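Local coordinates for mitotic checkpoint control protein kinase BUB1 (Drosophila melanogaster, PDB 6JKK) that acts in the mitotic checkpoint and probably, through its kinase domain, phosphorylates CENP-E so that lateral microtubule attachment gives way to end-on capture, at residues Q165-V170 and Q311-Q316; S107-P112 and N199-Q204; T244-L249 and R302-M307; I275-T280 and I294-L299. One frame throughout, in Å; residues are numbered along the deposited sequence.

Interaction 1: residues Q165-V170 and Q311-Q316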
loop_
_atom_site.group_PDB
_atom_site.type_symbol
_atom_site.label_atom_id
_atom_site.label_comp_id
_atom_site.label_asym_id
_atom_site.label_seq_id
_atom_site.Cartn_x
_atom_site.Cartn_y
_atom_site.Cartn_z
ATOM N N GLN A 165 10.136 5.915 4.975
ATOM C CA GLN A 165 9.453 4.728 5.468
ATOM C C GLN A 165 8.806 3.935 4.341
ATOM O O GLN A 165 8.921 2.706 4.299
ATOM C CB GLN A 165 8.382 5.106 6.490
ATOM C CG GLN A 165 8.917 5.680 7.788
ATOM C CD GLN A 165 7.796 6.042 8.740
ATOM O OE1 GLN A 165 6.921 5.223 9.009
ATOM N NE2 GLN A 165 7.801 7.275 9.235
ATOM N N MET A 166 8.112 4.632 3.445
ATOM C CA MET A 166 7.417 3.965 2.347
ATOM C C MET A 166 8.409 3.256 1.443
ATOM O O MET A 166 8.124 2.175 0.932
ATOM C CB MET A 166 6.583 4.959 1.529
ATOM C CG MET A 166 5.305 5.405 2.208
ATOM S SD MET A 166 4.306 6.452 1.137
ATOM C CE MET A 166 5.383 7.886 1.003
ATOM N N LEU A 167 9.565 3.873 1.233
ATOM C CA LEU A 167 10.620 3.253 0.441
ATOM C C LEU A 167 11.095 1.964 1.100
ATOM O O LEU A 167 11.360 0.971 0.419
ATOM C CB LEU A 167 11.799 4.216 0.272
ATOM C CG LEU A 167 11.654 5.239 -0.847
ATOM C CD1 LEU A 167 12.566 6.431 -0.594
ATOM C CD2 LEU A 167 11.956 4.584 -2.181
ATOM N N ASP A 168 11.211 1.977 2.425
ATOM C CA ASP A 168 11.693 0.794 3.145
ATOM C C ASP A 168 10.671 -0.332 3.019
ATOM O O ASP A 168 11.028 -1.492 2.811
ATOM C CB ASP A 168 11.930 1.131 4.622
ATOM C CG ASP A 168 13.200 0.503 5.181
ATOM O OD1 ASP A 168 14.051 0.029 4.391
ATOM O OD2 ASP A 168 13.357 0.516 6.423
ATOM N N ILE A 169 9.393 0.016 3.129
ATOM C CA ILE A 169 8.328 -0.986 3.061
ATOM C C ILE A 169 8.253 -1.638 1.677
ATOM O O ILE A 169 8.124 -2.861 1.559
ATOM C CB ILE A 169 6.963 -0.364 3.446
ATOM C CG1 ILE A 169 6.963 0.019 4.932
ATOM C CG2 ILE A 169 5.823 -1.326 3.154
ATOM C CD1 ILE A 169 5.792 0.918 5.351
ATOM N N VAL A 170 8.348 -0.822 0.632
ATOM C CA VAL A 170 8.303 -1.323 -0.741
ATOM C C VAL A 170 9.551 -2.143 -1.072
ATOM O O VAL A 170 9.463 -3.192 -1.722
ATOM C CB VAL A 170 8.126 -0.150 -1.735
ATOM C CG1 VAL A 170 8.235 -0.621 -3.178
ATOM C CG2 VAL A 170 6.787 0.512 -1.500
ATOM N N GLN A 311 17.357 1.900 -1.324
ATOM C CA GLN A 311 18.086 2.267 -0.115
ATOM C C GLN A 311 18.929 3.520 -0.318
ATOM O O GLN A 311 19.061 4.327 0.601
ATOM C CB GLN A 311 18.953 1.106 0.390
ATOM C CG GLN A 311 18.127 -0.050 0.971
ATOM C CD GLN A 311 17.145 0.393 2.057
ATOM O OE1 GLN A 311 17.475 1.216 2.915
ATOM N NE2 GLN A 311 15.933 -0.163 2.027
ATOM N N GLN A 312 19.491 3.684 -1.514
ATOM C CA GLN A 312 20.247 4.905 -1.835
ATOM C C GLN A 312 19.326 6.125 -1.772
ATOM O O GLN A 312 19.732 7.214 -1.354
ATOM C CB GLN A 312 20.884 4.798 -3.223
ATOM C CG GLN A 312 21.364 6.132 -3.809
ATOM C CD GLN A 312 22.482 6.769 -3.002
ATOM O OE1 GLN A 312 23.265 6.078 -2.351
ATOM N NE2 GLN A 312 22.561 8.097 -3.042
ATOM N N LEU A 313 18.077 5.941 -2.178
ATOM C CA LEU A 313 17.102 7.023 -2.090
ATOM C C LEU A 313 16.789 7.342 -0.628
ATOM O O LEU A 313 16.648 8.512 -0.256
ATOM C CB LEU A 313 15.827 6.676 -2.860
ATOM C CG LEU A 313 15.997 6.548 -4.372
ATOM C CD1 LEU A 313 14.664 6.253 -5.046
ATOM C CD2 LEU A 313 16.624 7.805 -4.949
ATOM N N ARG A 314 16.699 6.304 0.202
ATOM C CA ARG A 314 16.468 6.507 1.629
ATOM C C ARG A 314 17.649 7.269 2.222
ATOM O O ARG A 314 17.458 8.172 3.030
ATOM C CB ARG A 314 16.261 5.174 2.359
ATOM C CG ARG A 314 14.946 4.478 2.043
ATOM C CD ARG A 314 14.713 3.266 2.952
ATOM N NE ARG A 314 14.438 3.656 4.337
ATOM C CZ ARG A 314 15.244 3.416 5.369
ATOM N NH1 ARG A 314 16.381 2.752 5.199
ATOM N NH2 ARG A 314 14.897 3.816 6.590
ATOM N N THR A 315 18.858 6.932 1.790
ATOM C CA THR A 315 20.056 7.645 2.240
ATOM C C THR A 315 19.981 9.133 1.901
ATOM O O THR A 315 20.342 9.986 2.722
ATOM C CB THR A 315 21.329 7.018 1.657
ATOM O OG1 THR A 315 21.469 5.686 2.173
ATOM C CG2 THR A 315 22.574 7.838 2.037
ATOM N N GLN A 316 19.496 9.446 0.703
ATOM C CA GLN A 316 19.385 10.840 0.292
ATOM C C GLN A 316 18.446 11.601 1.219
ATOM O O GLN A 316 18.754 12.722 1.641
ATOM C CB GLN A 316 18.925 10.947 -1.166
ATOM C CG GLN A 316 19.957 10.437 -2.180
ATOM C CD GLN A 316 19.639 10.882 -3.595
ATOM O OE1 GLN A 316 19.397 12.066 -3.844
ATOM N NE2 GLN A 316 19.634 9.936 -4.528
#

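Interaction 2: residues S107-P112 and N199-Q204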
loop_
_atom_site.group_PDB
_atom_site.type_symbol
_atom_site.label_atom_id
_atom_site.label_comp_id
_atom_site.label_asym_id
_atom_site.label_seq_id
_atom_site.Cartn_x
_atom_site.Cartn_y
_atom_site.Cartn_z
ATOM N N SER A 107 12.295 -9.932 8.748
ATOM C CA SER A 107 12.564 -8.781 9.609
ATOM C C SER A 107 11.484 -8.566 10.666
ATOM O O SER A 107 10.301 -8.460 10.340
ATOM C CB SER A 107 12.714 -7.516 8.759
ATOM O OG SER A 107 12.984 -6.384 9.566
ATOM N N GLU A 108 11.897 -8.514 11.931
ATOM C CA GLU A 108 11.008 -8.102 13.016
ATOM C C GLU A 108 10.520 -6.690 12.724
ATOM O O GLU A 108 9.355 -6.352 12.944
ATOM C CB GLU A 108 11.752 -8.121 14.358
ATOM C CG GLU A 108 11.878 -9.495 15.011
ATOM C CD GLU A 108 12.704 -10.471 14.188
ATOM O OE1 GLU A 108 13.712 -10.039 13.592
ATOM O OE2 GLU A 108 12.344 -11.667 14.137
ATOM N N GLN A 109 11.430 -5.873 12.203
ATOM C CA GLN A 109 11.136 -4.480 11.872
ATOM C C GLN A 109 9.960 -4.303 10.906
ATOM O O GLN A 109 9.200 -3.336 11.022
ATOM C CB GLN A 109 12.394 -3.813 11.302
ATOM C CG GLN A 109 12.261 -2.314 11.063
ATOM C CD GLN A 109 13.432 -1.744 10.286
ATOM O OE1 GLN A 109 14.192 -2.482 9.658
ATOM N NE2 GLN A 109 13.581 -0.426 10.322
ATOM N N MET A 110 9.809 -5.239 9.969
ATOM C CA MET A 110 8.870 -5.076 8.856
ATOM C C MET A 110 7.516 -5.767 9.043
ATOM O O MET A 110 6.587 -5.530 8.278
ATOM C CB MET A 110 9.509 -5.551 7.549
ATOM C CG MET A 110 10.572 -4.623 6.997
ATOM S SD MET A 110 9.948 -2.959 6.693
ATOM C CE MET A 110 11.014 -2.067 7.805
ATOM N N ILE A 111 7.398 -6.617 10.052
ATOM C CA ILE A 111 6.139 -7.329 10.271
ATOM C C ILE A 111 4.905 -6.400 10.433
ATOM O O ILE A 111 3.876 -6.629 9.789
ATOM C CB ILE A 111 6.262 -8.384 11.390
ATOM C CG1 ILE A 111 7.201 -9.515 10.939
ATOM C CG2 ILE A 111 4.896 -8.947 11.762
ATOM C CD1 ILE A 111 7.839 -10.288 12.074
ATOM N N PRO A 112 5.011 -5.335 11.259
ATOM C CA PRO A 112 3.863 -4.419 11.358
ATOM C C PRO A 112 3.602 -3.596 10.091
ATOM O O PRO A 112 2.581 -2.896 10.026
ATOM C CB PRO A 112 4.272 -3.470 12.494
ATOM C CG PRO A 112 5.283 -4.233 13.293
ATOM C CD PRO A 112 6.044 -5.018 12.265
ATOM N N ASN A 199 13.776 5.277 11.052
ATOM C CA ASN A 199 13.774 3.828 10.805
ATOM C C ASN A 199 12.645 2.999 11.423
ATOM O O ASN A 199 12.310 1.935 10.895
ATOM C CB ASN A 199 15.133 3.212 11.172
ATOM C CG ASN A 199 16.269 3.765 10.338
ATOM O OD1 ASN A 199 16.067 4.201 9.209
ATOM N ND2 ASN A 199 17.478 3.744 10.892
ATOM N N GLU A 200 12.076 3.445 12.541
ATOM C CA GLU A 200 10.916 2.740 13.082
ATOM C C GLU A 200 9.719 3.049 12.199
ATOM O O GLU A 200 9.473 4.203 11.834
ATOM C CB GLU A 200 10.638 3.095 14.551
ATOM C CG GLU A 200 9.265 2.688 15.084
ATOM C CD GLU A 200 9.096 1.186 15.221
ATOM O OE1 GLU A 200 9.561 0.619 16.235
ATOM O OE2 GLU A 200 8.492 0.572 14.315
ATOM N N VAL A 201 8.990 2.007 11.831
ATOM C CA VAL A 201 7.888 2.162 10.900
ATOM C C VAL A 201 6.593 2.494 11.642
ATOM O O VAL A 201 6.257 1.862 12.648
ATOM C CB VAL A 201 7.752 0.913 9.989
ATOM C CG1 VAL A 201 8.774 -0.144 10.377
ATOM C CG2 VAL A 201 6.342 0.342 10.020
ATOM N N SER A 202 5.898 3.519 11.161
ATOM C CA SER A 202 4.590 3.867 11.693
ATOM C C SER A 202 3.516 3.652 10.639
ATOM O O SER A 202 2.323 3.788 10.923
ATOM C CB SER A 202 4.569 5.315 12.177
ATOM O OG SER A 202 5.511 5.516 13.214
ATOM N N LEU A 203 3.952 3.307 9.427
ATOM C CA LEU A 203 3.047 3.044 8.308
ATOM C C LEU A 203 2.797 1.556 8.073
ATOM O O LEU A 203 3.624 0.712 8.421
ATOM C CB LEU A 203 3.626 3.637 7.024
ATOM C CG LEU A 203 3.151 4.972 6.457
ATOM C CD1 LEU A 203 2.469 5.862 7.487
ATOM C CD2 LEU A 203 4.321 5.685 5.801
ATOM N N GLN A 204 1.663 1.241 7.454
ATOM C CA GLN A 204 1.351 -0.137 7.071
ATOM C C GLN A 204 0.728 -0.154 5.681
ATOM O O GLN A 204 -0.210 0.598 5.403
ATOM C CB GLN A 204 0.395 -0.773 8.082
ATOM C CG GLN A 204 0.055 -2.240 7.804
ATOM C CD GLN A 204 -0.874 -2.825 8.850
ATOM O OE1 GLN A 204 -2.094 -2.837 8.678
ATOM N NE2 GLN A 204 -0.301 -3.310 9.945
HETATM O O HOH W 1 2.983 -0.258 11.048
#

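Interaction 3: residues T244-L249 and R302-M307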
loop_
_atom_site.group_PDB
_atom_site.type_symbol
_atom_site.label_atom_id
_atom_site.label_comp_id
_atom_site.label_asym_id
_atom_site.label_seq_id
_atom_site.Cartn_x
_atom_site.Cartn_y
_atom_site.Cartn_z
ATOM N N THR A 244 7.578 -4.647 -14.529
ATOM C CA THR A 244 7.281 -5.473 -13.368
ATOM C C THR A 244 7.192 -4.544 -12.166
ATOM O O THR A 244 6.167 -3.902 -11.945
ATOM C CB THR A 244 8.357 -6.557 -13.122
ATOM O OG1 THR A 244 9.657 -5.951 -13.088
ATOM C CG2 THR A 244 8.316 -7.618 -14.215
ATOM N N TYR A 245 8.282 -4.444 -11.411
ATOM C CA TYR A 245 8.296 -3.650 -10.178
ATOM C C TYR A 245 8.129 -2.142 -10.407
ATOM O O TYR A 245 7.766 -1.413 -9.480
ATOM C CB TYR A 245 9.571 -3.941 -9.371
ATOM C CG TYR A 245 9.725 -5.405 -9.009
ATOM C CD1 TYR A 245 9.116 -5.932 -7.875
ATOM C CD2 TYR A 245 10.478 -6.260 -9.804
ATOM C CE1 TYR A 245 9.251 -7.269 -7.544
ATOM C CE2 TYR A 245 10.618 -7.594 -9.483
ATOM C CZ TYR A 245 10.006 -8.094 -8.353
ATOM O OH TYR A 245 10.149 -9.427 -8.037
ATOM N N GLN A 246 8.377 -1.676 -11.632
ATOM C CA GLN A 246 8.225 -0.253 -11.958
ATOM C C GLN A 246 6.832 0.273 -11.615
ATOM O O GLN A 246 6.664 1.461 -11.305
ATOM C CB GLN A 246 8.505 0.010 -13.443
ATOM C CG GLN A 246 9.888 -0.422 -13.939
ATOM C CD GLN A 246 9.900 -1.842 -14.478
ATOM O OE1 GLN A 246 9.327 -2.748 -13.877
ATOM N NE2 GLN A 246 10.548 -2.039 -15.623
ATOM N N LEU A 247 5.835 -0.610 -11.677
ATOM C CA LEU A 247 4.445 -0.226 -11.407
ATOM C C LEU A 247 4.279 0.299 -9.982
ATOM O O LEU A 247 3.566 1.280 -9.747
ATOM C CB LEU A 247 3.495 -1.409 -11.656
ATOM C CG LEU A 247 1.996 -1.125 -11.521
ATOM C CD1 LEU A 247 1.568 -0.062 -12.530
ATOM C CD2 LEU A 247 1.161 -2.381 -11.691
ATOM N N ASP A 248 4.935 -0.369 -9.037
ATOM C CA ASP A 248 4.905 0.053 -7.641
ATOM C C ASP A 248 5.702 1.334 -7.433
ATOM O O ASP A 248 5.299 2.205 -6.664
ATOM C CB ASP A 248 5.473 -1.049 -6.749
ATOM C CG ASP A 248 4.439 -2.069 -6.362
ATOM O OD1 ASP A 248 3.274 -1.927 -6.797
ATOM O OD2 ASP A 248 4.793 -3.011 -5.622
ATOM N N LEU A 249 6.834 1.440 -8.125
ATOM C CA LEU A 249 7.724 2.588 -7.959
ATOM C C LEU A 249 7.045 3.839 -8.520
ATOM O O LEU A 249 7.219 4.945 -8.006
ATOM C CB LEU A 249 9.082 2.319 -8.621
ATOM C CG LEU A 249 9.797 1.066 -8.101
ATOM C CD1 LEU A 249 11.188 0.926 -8.679
ATOM C CD2 LEU A 249 9.863 1.062 -6.578
ATOM N N ARG A 302 15.364 1.800 -16.812
ATOM C CA ARG A 302 15.801 1.329 -18.125
ATOM C C ARG A 302 15.060 0.077 -18.597
ATOM O O ARG A 302 14.535 0.034 -19.716
ATOM C CB ARG A 302 17.310 1.068 -18.103
ATOM C CG ARG A 302 18.053 1.611 -19.304
ATOM C CD ARG A 302 19.552 1.662 -19.044
ATOM N NE ARG A 302 20.140 0.330 -18.938
ATOM C CZ ARG A 302 20.752 -0.139 -17.857
ATOM N NH1 ARG A 302 20.868 0.623 -16.778
ATOM N NH2 ARG A 302 21.261 -1.366 -17.859
ATOM N N ASP A 303 15.024 -0.938 -17.741
ATOM C CA ASP A 303 14.404 -2.215 -18.088
ATOM C C ASP A 303 13.960 -2.954 -16.829
ATOM O O ASP A 303 14.170 -2.465 -15.719
ATOM C CB ASP A 303 15.376 -3.077 -18.905
ATOM C CG ASP A 303 16.739 -3.216 -18.245
ATOM O OD1 ASP A 303 16.794 -3.489 -17.028
ATOM O OD2 ASP A 303 17.757 -3.045 -18.945
ATOM N N CYS A 304 13.365 -4.134 -17.000
ATOM C CA CYS A 304 12.860 -4.912 -15.866
ATOM C C CYS A 304 13.957 -5.735 -15.205
ATOM O O CYS A 304 13.741 -6.352 -14.162
ATOM C CB CYS A 304 11.735 -5.850 -16.307
ATOM S SG CYS A 304 10.307 -5.029 -17.034
ATOM N N ARG A 305 15.134 -5.752 -15.816
ATOM C CA ARG A 305 16.227 -6.566 -15.306
ATOM C C ARG A 305 16.799 -6.018 -14.008
ATOM O O ARG A 305 17.153 -6.784 -13.111
ATOM C CB ARG A 305 17.335 -6.687 -16.345
ATOM C CG ARG A 305 16.926 -7.471 -17.569
ATOM C CD ARG A 305 18.112 -8.224 -18.138
ATOM N NE ARG A 305 17.713 -9.478 -18.770
ATOM C CZ ARG A 305 17.596 -9.658 -20.083
ATOM N NH1 ARG A 305 17.853 -8.663 -20.923
ATOM N NH2 ARG A 305 17.229 -10.840 -20.558
ATOM N N THR A 306 16.908 -4.693 -13.923
ATOM C CA THR A 306 17.463 -4.042 -12.738
ATOM C C THR A 306 16.612 -2.853 -12.295
ATOM O O THR A 306 16.341 -1.943 -13.082
ATOM C CB THR A 306 18.910 -3.558 -12.990
ATOM O OG1 THR A 306 18.898 -2.489 -13.944
ATOM C CG2 THR A 306 19.767 -4.684 -13.526
ATOM N N MET A 307 16.189 -2.868 -11.035
ATOM C CA MET A 307 15.453 -1.746 -10.461
ATOM C C MET A 307 16.426 -0.776 -9.795
ATOM O O MET A 307 17.538 -1.162 -9.441
ATOM C CB MET A 307 14.429 -2.250 -9.440
ATOM C CG MET A 307 13.314 -3.091 -10.047
ATOM S SD MET A 307 12.338 -2.148 -11.235
ATOM C CE MET A 307 12.714 -3.049 -12.736
HETATM O O HOH W 2 11.509 -7.834 -13.077
#

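Interaction 4: residues I275-T280 and I294-L299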
loop_
_atom_site.group_PDB
_atom_site.type_symbol
_atom_site.label_atom_id
_atom_site.label_comp_id
_atom_site.label_asym_id
_atom_site.label_seq_id
_atom_site.Cartn_x
_atom_site.Cartn_y
_atom_site.Cartn_z
ATOM N N ILE A 275 12.578 12.199 -20.776
ATOM C CA ILE A 275 12.480 11.910 -19.351
ATOM C C ILE A 275 11.117 12.322 -18.798
ATOM O O ILE A 275 10.656 13.443 -19.030
ATOM C CB ILE A 275 13.605 12.638 -18.578
ATOM C CG1 ILE A 275 14.975 12.070 -18.964
ATOM C CG2 ILE A 275 13.385 12.542 -17.079
ATOM C CD1 ILE A 275 15.148 10.593 -18.625
ATOM N N TRP A 276 10.480 11.413 -18.068
ATOM C CA TRP A 276 9.181 11.686 -17.465
ATOM C C TRP A 276 9.318 12.243 -16.047
ATOM O O TRP A 276 10.058 11.706 -15.220
ATOM C CB TRP A 276 8.332 10.414 -17.456
ATOM C CG TRP A 276 8.011 9.909 -18.838
ATOM C CD1 TRP A 276 8.821 9.170 -19.655
ATOM C CD2 TRP A 276 6.784 10.096 -19.556
ATOM N NE1 TRP A 276 8.173 8.897 -20.840
ATOM C CE2 TRP A 276 6.919 9.451 -20.800
ATOM C CE3 TRP A 276 5.587 10.753 -19.271
ATOM C CZ2 TRP A 276 5.895 9.444 -21.752
ATOM C CZ3 TRP A 276 4.574 10.742 -20.210
ATOM C CH2 TRP A 276 4.734 10.099 -21.436
ATOM N N MET A 277 8.609 13.333 -15.783
ATOM C CA MET A 277 8.592 13.950 -14.462
ATOM C C MET A 277 7.171 14.426 -14.184
ATOM O O MET A 277 6.373 14.580 -15.116
ATOM C CB MET A 277 9.560 15.142 -14.411
ATOM C CG MET A 277 11.029 14.767 -14.535
ATOM S SD MET A 277 11.582 13.765 -13.146
ATOM C CE MET A 277 11.917 15.058 -11.943
ATOM N N PRO A 278 6.839 14.645 -12.904
ATOM C CA PRO A 278 5.533 15.247 -12.626
ATOM C C PRO A 278 5.425 16.615 -13.282
ATOM O O PRO A 278 6.438 17.303 -13.449
ATOM C CB PRO A 278 5.536 15.399 -11.104
ATOM C CG PRO A 278 6.460 14.307 -10.623
ATOM C CD PRO A 278 7.546 14.248 -11.670
ATOM N N LYS A 279 4.207 17.003 -13.648
ATOM C CA LYS A 279 3.960 18.290 -14.283
ATOM C C LYS A 279 4.294 19.428 -13.318
ATOM O O LYS A 279 4.686 20.523 -13.728
ATOM C CB LYS A 279 2.493 18.355 -14.703
ATOM C CG LYS A 279 2.146 19.442 -15.688
ATOM C CD LYS A 279 0.779 19.155 -16.285
ATOM C CE LYS A 279 0.284 20.314 -17.121
ATOM N NZ LYS A 279 -1.032 19.991 -17.744
ATOM N N THR A 280 4.147 19.140 -12.029
ATOM C CA THR A 280 4.398 20.106 -10.964
ATOM C C THR A 280 5.890 20.360 -10.749
ATOM O O THR A 280 6.667 19.424 -10.557
ATOM C CB THR A 280 3.786 19.610 -9.631
ATOM O OG1 THR A 280 2.368 19.464 -9.778
ATOM C CG2 THR A 280 4.072 20.591 -8.511
ATOM N N ILE A 294 14.881 11.787 -6.706
ATOM C CA ILE A 294 13.966 10.730 -6.299
ATOM C C ILE A 294 12.893 10.458 -7.356
ATOM O O ILE A 294 12.683 9.309 -7.746
ATOM C CB ILE A 294 13.302 11.057 -4.942
ATOM C CG1 ILE A 294 14.361 11.141 -3.838
ATOM C CG2 ILE A 294 12.246 10.005 -4.590
ATOM C CD1 ILE A 294 13.852 11.779 -2.550
ATOM N N PHE A 295 12.233 11.513 -7.822
ATOM C CA PHE A 295 11.173 11.371 -8.816
ATOM C C PHE A 295 11.724 10.806 -10.127
ATOM O O PHE A 295 11.143 9.884 -10.707
ATOM C CB PHE A 295 10.480 12.716 -9.071
ATOM C CG PHE A 295 9.741 13.270 -7.875
ATOM C CD1 PHE A 295 9.543 12.503 -6.733
ATOM C CD2 PHE A 295 9.240 14.570 -7.907
ATOM C CE1 PHE A 295 8.861 13.020 -5.638
ATOM C CE2 PHE A 295 8.561 15.096 -6.820
ATOM C CZ PHE A 295 8.369 14.319 -5.684
ATOM N N ARG A 296 12.851 11.347 -10.583
ATOM C CA ARG A 296 13.436 10.918 -11.852
ATOM C C ARG A 296 13.883 9.460 -11.809
ATOM O O ARG A 296 13.676 8.705 -12.763
ATOM C CB ARG A 296 14.611 11.816 -12.245
ATOM C CG ARG A 296 15.125 11.564 -13.656
ATOM C CD ARG A 296 16.303 12.465 -14.019
ATOM N NE ARG A 296 16.470 13.594 -13.108
ATOM C CZ ARG A 296 17.357 13.628 -12.115
ATOM N NH1 ARG A 296 18.158 12.593 -11.898
ATOM N NH2 ARG A 296 17.441 14.694 -11.335
ATOM N N THR A 297 14.486 9.070 -10.691
ATOM C CA THR A 297 15.012 7.720 -10.526
ATOM C C THR A 297 13.889 6.690 -10.479
ATOM O O THR A 297 13.999 5.597 -11.048
ATOM C CB THR A 297 15.849 7.624 -9.246
ATOM O OG1 THR A 297 16.951 8.533 -9.335
ATOM C CG2 THR A 297 16.379 6.220 -9.045
ATOM N N LEU A 298 12.806 7.038 -9.794
ATOM C CA LEU A 298 11.704 6.098 -9.618
ATOM C C LEU A 298 10.786 6.035 -10.838
ATOM O O LEU A 298 10.118 5.025 -11.057
ATOM C CB LEU A 298 10.902 6.437 -8.360
ATOM C CG LEU A 298 11.561 6.201 -6.998
ATOM C CD1 LEU A 298 10.749 6.841 -5.875
ATOM C CD2 LEU A 298 11.728 4.717 -6.738
ATOM N N LEU A 299 10.754 7.108 -11.628
ATOM C CA LEU A 299 9.890 7.157 -12.809
ATOM C C LEU A 299 10.570 6.666 -14.083
ATOM O O LEU A 299 9.903 6.216 -15.020
ATOM C CB LEU A 299 9.381 8.582 -13.046
ATOM C CG LEU A 299 8.313 9.118 -12.099
ATOM C CD1 LEU A 299 7.984 10.561 -12.427
ATOM C CD2 LEU A 299 7.071 8.260 -12.199
#

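Interaction 1: residues Q165-V170 and Q311-Q316
Gln311 NE2 donates a nearly straight hydrogen bond to Asp168 OD1 at 3.0 Å, meeting that oxygen almost in line with its C-O bond; a second bond from the same nitrogen goes to Asp171. Gln311 OE1 takes Arg314 NH1 on a lone pair at 3.0 Å, in the plane of the guanidinium. Arg314 lies flat against Asp168. The carboxylate and guanidinium planes are only 6° apart, with Asp168 CG 3.5 Å from Arg314 NE and over the centre of the cation. This is a charge stack rather than a bidentate pair, since the long salt bridge of 3.6 Å between Asp168 OD2 and Arg314 NH2 has no N-H aimed at the oxygen. The N-H groups serve Cys164 O and Asn199 OD1 besides Gln311. The two segments belong to helices 156-175 and 310-322 of the kinase C-lobe, which run antiparallel here (166°) with axes 9.3 Å apart. An alanine in place of Arg314 would probably leave Asp168 without the cation stacked on it and take from Gln311 OE1, Cys164 O and Asn199 OD1 the N-H groups that Arg314 gives them. The aliphatic part of Arg314 slides past Leu167 in the opposite sense, CG against Leu167 CB at 3.6 Å, and the bend at chi3 (70°) turns NE toward Asp168. Leu167 CD1 reaches Leu313 CB at 4.0 Å, with Leu252 of helix 246-261 also packed on Leu167.

Interaction 2: residues S107-P112 and N199-Q204
Val201 pushes its CG1 methyl into the curve of the 107-112 loop, against the backbone carbonyl of Gln109 and the end of Met110. Val201 CG1 lies 3.3 Å from Gln109 O and 3.9 Å from Met110 CE. The first torsion of Val201 is almost eclipsed (3°), which together with the close carbonyl suggests a tight fit. Gln109 reaches past this methyl with an extended side chain, CG anti to the backbone N, and its NE2 gives a 2.7 Å hydrogen bond to Asn199 O. The bond is bent (139° at the hydrogen), and the donor stands well above the carbonyl plane. The side-chain oxygen of Asn199 is used elsewhere, by Arg314. At the far end Pro112 contributes mainly its carbonyl. The extended Gln204 brings NE2 to Pro112 O at 2.9 Å in a nearly straight bond (168°), again from above the carbonyl plane. A water donates to the same Pro112 O at 2.9 Å and to Leu203 O at 2.9 Å, bridging the two backbones. The loop 107-112 joins helix 92-104 to strand 119-122 and so corresponds to the αC-β4 loop of protein kinases, here docked on the chain that enters strand 203-205 of the C-lobe. Since both direct polar links run from a neutral glutamine amide to a backbone carbonyl, this docking relies on main-chain acceptors and the apolar contact of Val201 with Met110, with no charge pairing across it.

Interaction 3: residues T244-L249 and R302-M307
Asp303 brings its carbonyl oxygen O to 3.6 Å from Gln246 NE2. Cys304, the next residue, makes the polar link: its SG accepts a hydrogen bond from Gln246 NE2 at 3.3 Å, almost straight (171°) and with the sulfur in the amide plane. The CB of Cys304 stands 3.8 Å from Thr244 OG1, and a water completes the pairing, donating to Cys304 O at 2.9 Å and lying 2.6 Å from Thr244 OG1. A bend at chi2 (91°) turns CD of Gln246 aside from the line of the chain, and at the other end of the amide Gln246 OE1 accepts Thr244 N at 2.7 Å. A leucine in place of Gln246 would probably leave the Cys304 sulfur without its donor and Thr244 N without its acceptor. Farther on, Met307 crosses Gln246 at about a right angle, with CE against Gln246 CD at 3.5 Å. Its SD meets Tyr245 CB at 3.8 Å and also touches the tip of Leu249. Thr244 and Tyr245 rest in turn on Ile179 of strand 178-179. The loop 302-307 leads into helix 310-322, and the other segment opens helix 246-261, the counterpart of αF at the centre of the kinase C-lobe. Asp248 holds the backbone N-H groups of His180 and Ala181, as the αF aspartate of protein kinases holds the HRD motif, in which alanine (Ala181) takes the place of the arginine here.

Interaction 4: residues I275-T280 and I294-L299
Met277 bends from its strand to the helix backbone at Phe295 and Arg296. From CB, CG lies anti to the carbonyl carbon, and a turn at chi2 (-64°) sends SD toward the helix, where the sulfur sits 3.6 Å from Arg296 CA and 3.7 Å from Arg296 CB. A further turn at chi3 (-83°) sends the methyl back one residue, so that CE meets Phe295 CB at 4.0 Å. The Met277 and Phe295 side chains cross at about a right angle. Beside this, the backbone of Met277 meets Leu299, its CA being 4.0 Å from Leu299 CD1. The same methyl of Leu299 lies against Trp276 and Pro278, touching Trp276 O at 3.7 Å and Pro278 CD at 3.8 Å. Asn300 ND2 donates to the Trp276 carbonyl as well. Pro278 also presses its CG on Phe295 CD2 at 3.9 Å, the two side chains crossing at about a right angle. At the other end Ile275 CG2 rests on the aliphatic part of Arg296. Phe295 and Leu299 have second partners on helix 246-261, in Leu260 and Tyr250. Strand 276-278 pairs antiparallel with strand 267-269, and segment 294-299 of helix 288-299 crosses strand 276-278 at 132°, a helix packed on a strand. This small two-stranded sheet, packed by Phe295 and Leu299 together with helix 246-261, is part of the kinase C-lobe, where helix 288-299 probably corresponds to αH.

Overall arrangement
From the N terminus, residues 107-112 leave helix 92-104 and, in interaction 2, close a loop on the chain entering strand 203-205. Residues 165-170 on helix 156-175 fall inside that loop, but their partner 311-316 lies beyond it, so interactions 1 and 2 cross; they touch through Arg314 with Asn199 and Gln165 with Ser202. Interaction 3 opens at the start of helix 246-261 and closes in the 302-307 loop, nested within interaction 1. Interaction 4 nests inside interaction 3. Leu298 links interaction 4 to both Leu313 of interaction 1 and Leu249 of interaction 3. Together they join the C-lobe helices around helix 246-261 to the small sheet, while interaction 2 carries the link toward helix 92-104.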